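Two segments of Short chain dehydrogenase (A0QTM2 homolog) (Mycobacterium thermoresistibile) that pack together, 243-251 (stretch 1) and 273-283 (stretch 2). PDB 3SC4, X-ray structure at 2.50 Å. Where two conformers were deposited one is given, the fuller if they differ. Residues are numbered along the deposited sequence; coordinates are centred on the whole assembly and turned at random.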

# COMPACT_ATOMS: atom_id res chain seq x y z
N LEU B 243 10.00 -11.93 7.21
CA LEU B 243 10.51 -12.67 8.39
C LEU B 243 9.94 -12.24 9.75
O LEU B 243 9.61 -11.07 9.97
N LEU B 244 9.87 -13.21 10.67
CA LEU B 244 9.53 -12.96 12.07
C LEU B 244 10.78 -13.09 12.97
O LEU B 244 11.54 -14.01 12.81
N CYS B 245 10.97 -12.19 13.94
CA CYS B 245 12.21 -12.19 14.71
C CYS B 245 12.52 -13.55 15.37
O CYS B 245 13.57 -14.16 15.13
N GLU B 246 11.59 -14.02 16.18
CA GLU B 246 11.81 -15.24 16.93
C GLU B 246 12.15 -16.42 16.00
O GLU B 246 13.09 -17.17 16.26
N ASP B 247 11.43 -16.54 14.89
CA ASP B 247 11.71 -17.61 13.93
C ASP B 247 13.14 -17.51 13.38
O ASP B 247 13.84 -18.50 13.27
N VAL B 248 13.56 -16.31 13.02
CA VAL B 248 14.89 -16.09 12.49
C VAL B 248 15.92 -16.53 13.52
O VAL B 248 16.93 -17.19 13.18
N LEU B 249 15.66 -16.19 14.78
CA LEU B 249 16.58 -16.50 15.85
C LEU B 249 16.73 -18.01 16.08
O LEU B 249 17.85 -18.49 16.17
N LEU B 250 15.64 -18.77 16.13
CA LEU B 250 15.72 -20.24 16.25
C LEU B 250 16.45 -20.89 15.10
O LEU B 250 17.20 -21.82 15.30
N GLU B 251 16.20 -20.40 13.89
CA GLU B 251 16.83 -20.94 12.69
C GLU B 251 18.35 -20.73 12.74
O GLU B 251 19.12 -21.49 12.14
N TRP B 273 -0.78 -9.06 13.33
CA TRP B 273 -0.41 -9.88 12.17
C TRP B 273 0.34 -11.16 12.53
O TRP B 273 0.98 -11.75 11.69
N VAL B 274 0.21 -11.59 13.78
CA VAL B 274 0.89 -12.78 14.26
C VAL B 274 -0.08 -13.64 15.06
O VAL B 274 -0.86 -13.14 15.88
N ASP B 275 -0.02 -14.95 14.81
CA ASP B 275 -0.92 -15.90 15.50
C ASP B 275 -0.42 -16.31 16.87
O ASP B 275 -1.22 -16.57 17.75
N SER B 276 0.89 -16.41 17.04
CA SER B 276 1.47 -16.99 18.25
C SER B 276 2.69 -16.23 18.72
O SER B 276 3.48 -15.78 17.92
N PRO B 277 2.88 -16.14 20.03
CA PRO B 277 4.06 -15.44 20.53
C PRO B 277 5.39 -16.14 20.26
O PRO B 277 6.42 -15.49 20.26
N ASN B 278 5.36 -17.45 20.00
CA ASN B 278 6.57 -18.21 19.69
C ASN B 278 6.47 -18.94 18.37
O ASN B 278 5.37 -19.18 17.87
N PRO B 279 7.61 -19.29 17.78
CA PRO B 279 7.54 -20.08 16.55
C PRO B 279 6.80 -21.41 16.76
O PRO B 279 6.71 -21.90 17.91
N PRO B 280 6.26 -21.98 15.67
CA PRO B 280 5.65 -23.31 15.77
C PRO B 280 6.59 -24.31 16.40
O PRO B 280 7.77 -24.36 16.03
N GLY B 281 6.08 -25.06 17.38
CA GLY B 281 6.80 -26.18 17.95
C GLY B 281 7.93 -25.82 18.90
O GLY B 281 8.70 -26.70 19.31
N TYR B 282 8.02 -24.55 19.27
CA TYR B 282 9.02 -24.08 20.20
C TYR B 282 8.77 -24.63 21.60
O TYR B 282 7.67 -24.46 22.12
N THR B 283 9.81 -25.25 22.19
CA THR B 283 9.74 -25.91 23.51
C THR B 283 10.63 -25.27 24.55
O THR B 283 10.62 -25.68 25.72

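This is a small, mainly van der Waals contact, in which one face of the first turns of a helix rests on an irregular, proline-rich segment; no hydrogen bond crosses between the two stretches, and the surface buried, both sides summed, is 330 Å².

P279 is the centre of the contact. Its CA lies 5.5 Å from the CA of D247, the nearest CA pair across the stretches, and its ring, puckered C-gamma exo, points toward the helix and is buried. Three helical residues line its helix-facing side. The CG of P279 comes within 3.4 Å of L250 CD1, within 3.4 Å of D247 OD1 and within 3.7 Å of the backbone C of E246, while its CD is 3.7 Å from E246 CB. A proline suits such a place because its compact, rigid ring can lie close against a helix backbone, and with no amide hydrogen it leaves no donor to be satisfied there.

L250, one turn after E246, points toward the second stretch in the common leucine rotamer, chi1 m and chi2 t. This brings L250 CD1 to P279 and to within 3.9 Å of Y282 CD1; the methyl approaches the ring obliquely. Y282 itself is in the t rotamer with its CB directed toward the helix. It ends a type II turn that starts at P279, closed by a hydrogen bond from Y282 N to P279 O of 3.3 Å. G281, third residue of the turn, has phi of 76°, a value that favours glycine.

At the other end of the contact, L244, the N-cap residue, also adopts m,t and points toward V274, which answers with chi1 t. Their methyls, L244 CD2 and V274 CG2, meet at 4.0 Å, an apolar contact that adds a second, smaller patch to the one around P279.

The two acids between these leucines contribute packing rather than polar links across the contact. E246 points toward the second stretch, with chi1 m and chi2 p bending the chain so that E246 OE2 lies 3.8 Å from P277 O, two oxygens that are merely neighbours. D247 leaves its CA sideways, but its m rotamer brings the carboxylate nearer, with D247 OD2 4.2 Å from P280 CD. Both carboxylates have hydrogen-bonding partners elsewhere in the structure, so D247's can lie against the proline rings and E246's near P277 O without being left unsatisfied. V248, by contrast, points away from the second stretch.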

# COMPACT_ATOMS: atom_id res chain seq x y z
CB LEU B 243 12.03 -12.51 8.45
CG LEU B 243 12.75 -13.01 7.20
CD1 LEU B 243 14.15 -12.43 7.10
CD2 LEU B 243 12.80 -14.55 7.24
CB LEU B 244 8.48 -13.98 12.51
CG LEU B 244 7.11 -13.86 11.87
CD1 LEU B 244 6.18 -15.00 12.30
CD2 LEU B 244 6.51 -12.51 12.20
CB CYS B 245 12.17 -11.10 15.78
SG CYS B 245 12.15 -9.42 15.10
CB GLU B 246 10.59 -15.55 17.78
CG GLU B 246 10.42 -14.62 18.97
CD GLU B 246 9.64 -13.35 18.66
OE1 GLU B 246 9.66 -12.89 17.49
OE2 GLU B 246 9.04 -12.80 19.61
CB ASP B 247 10.68 -17.59 12.78
CG ASP B 247 9.26 -17.67 13.28
OD1 ASP B 247 8.94 -16.98 14.27
OD2 ASP B 247 8.45 -18.40 12.69
CB VAL B 248 15.09 -14.61 12.11
CG1 VAL B 248 16.56 -14.29 11.89
CG2 VAL B 248 14.28 -14.31 10.88
CB LEU B 249 16.21 -15.75 17.13
CG LEU B 249 16.56 -14.24 17.05
CD1 LEU B 249 15.81 -13.44 18.11
CD2 LEU B 249 18.09 -13.97 17.13
CB LEU B 250 14.33 -20.89 16.32
CG LEU B 250 13.56 -20.61 17.59
CD1 LEU B 250 12.20 -21.30 17.54
CD2 LEU B 250 14.35 -21.05 18.79
CB GLU B 251 16.18 -20.34 11.42
CG GLU B 251 14.78 -20.97 11.11
CD GLU B 251 13.79 -20.08 10.32
OE1 GLU B 251 14.17 -18.99 9.80
OE2 GLU B 251 12.60 -20.49 10.22
CB TRP B 273 0.34 -9.05 11.07
CG TRP B 273 -0.52 -7.94 10.59
CD1 TRP B 273 -1.71 -8.07 9.95
CD2 TRP B 273 -0.31 -6.52 10.74
NE1 TRP B 273 -2.26 -6.85 9.70
CE2 TRP B 273 -1.41 -5.87 10.15
CE3 TRP B 273 0.72 -5.74 11.29
CZ2 TRP B 273 -1.55 -4.47 10.11
CZ3 TRP B 273 0.58 -4.33 11.25
CH2 TRP B 273 -0.55 -3.73 10.66
CB VAL B 274 2.11 -12.39 15.11
CG1 VAL B 274 2.66 -13.60 15.88
CG2 VAL B 274 3.17 -11.78 14.19
CB ASP B 275 -1.13 -17.19 14.67
CG ASP B 275 -2.10 -17.00 13.48
OD1 ASP B 275 -3.15 -16.32 13.68
OD2 ASP B 275 -1.80 -17.54 12.37
CB SER B 276 1.92 -18.44 18.01
OG SER B 276 0.85 -19.22 17.49
CB PRO B 277 3.79 -15.34 22.03
CG PRO B 277 2.88 -16.49 22.31
CD PRO B 277 2.05 -16.70 21.12
CB ASN B 278 6.88 -19.20 20.80
CG ASN B 278 7.25 -18.51 22.09
OD1 ASN B 278 7.92 -17.50 22.10
ND2 ASN B 278 6.82 -19.08 23.20
CB PRO B 279 9.01 -20.31 16.17
CG PRO B 279 9.73 -19.14 16.84
CD PRO B 279 9.00 -18.91 18.12
CB PRO B 280 5.35 -23.70 14.32
CG PRO B 280 5.50 -22.42 13.48
CD PRO B 280 5.98 -21.31 14.39
CB TYR B 282 8.98 -22.56 20.29
CG TYR B 282 9.87 -22.02 21.38
CD1 TYR B 282 11.24 -22.10 21.27
CD2 TYR B 282 9.32 -21.41 22.51
CE1 TYR B 282 12.06 -21.62 22.27
CE2 TYR B 282 10.13 -20.90 23.52
CZ TYR B 282 11.50 -21.00 23.39
OH TYR B 282 12.32 -20.51 24.37
CB THR B 283 10.23 -27.36 23.46
OG1 THR B 283 9.51 -28.08 22.45
CG2 THR B 283 10.02 -28.02 24.82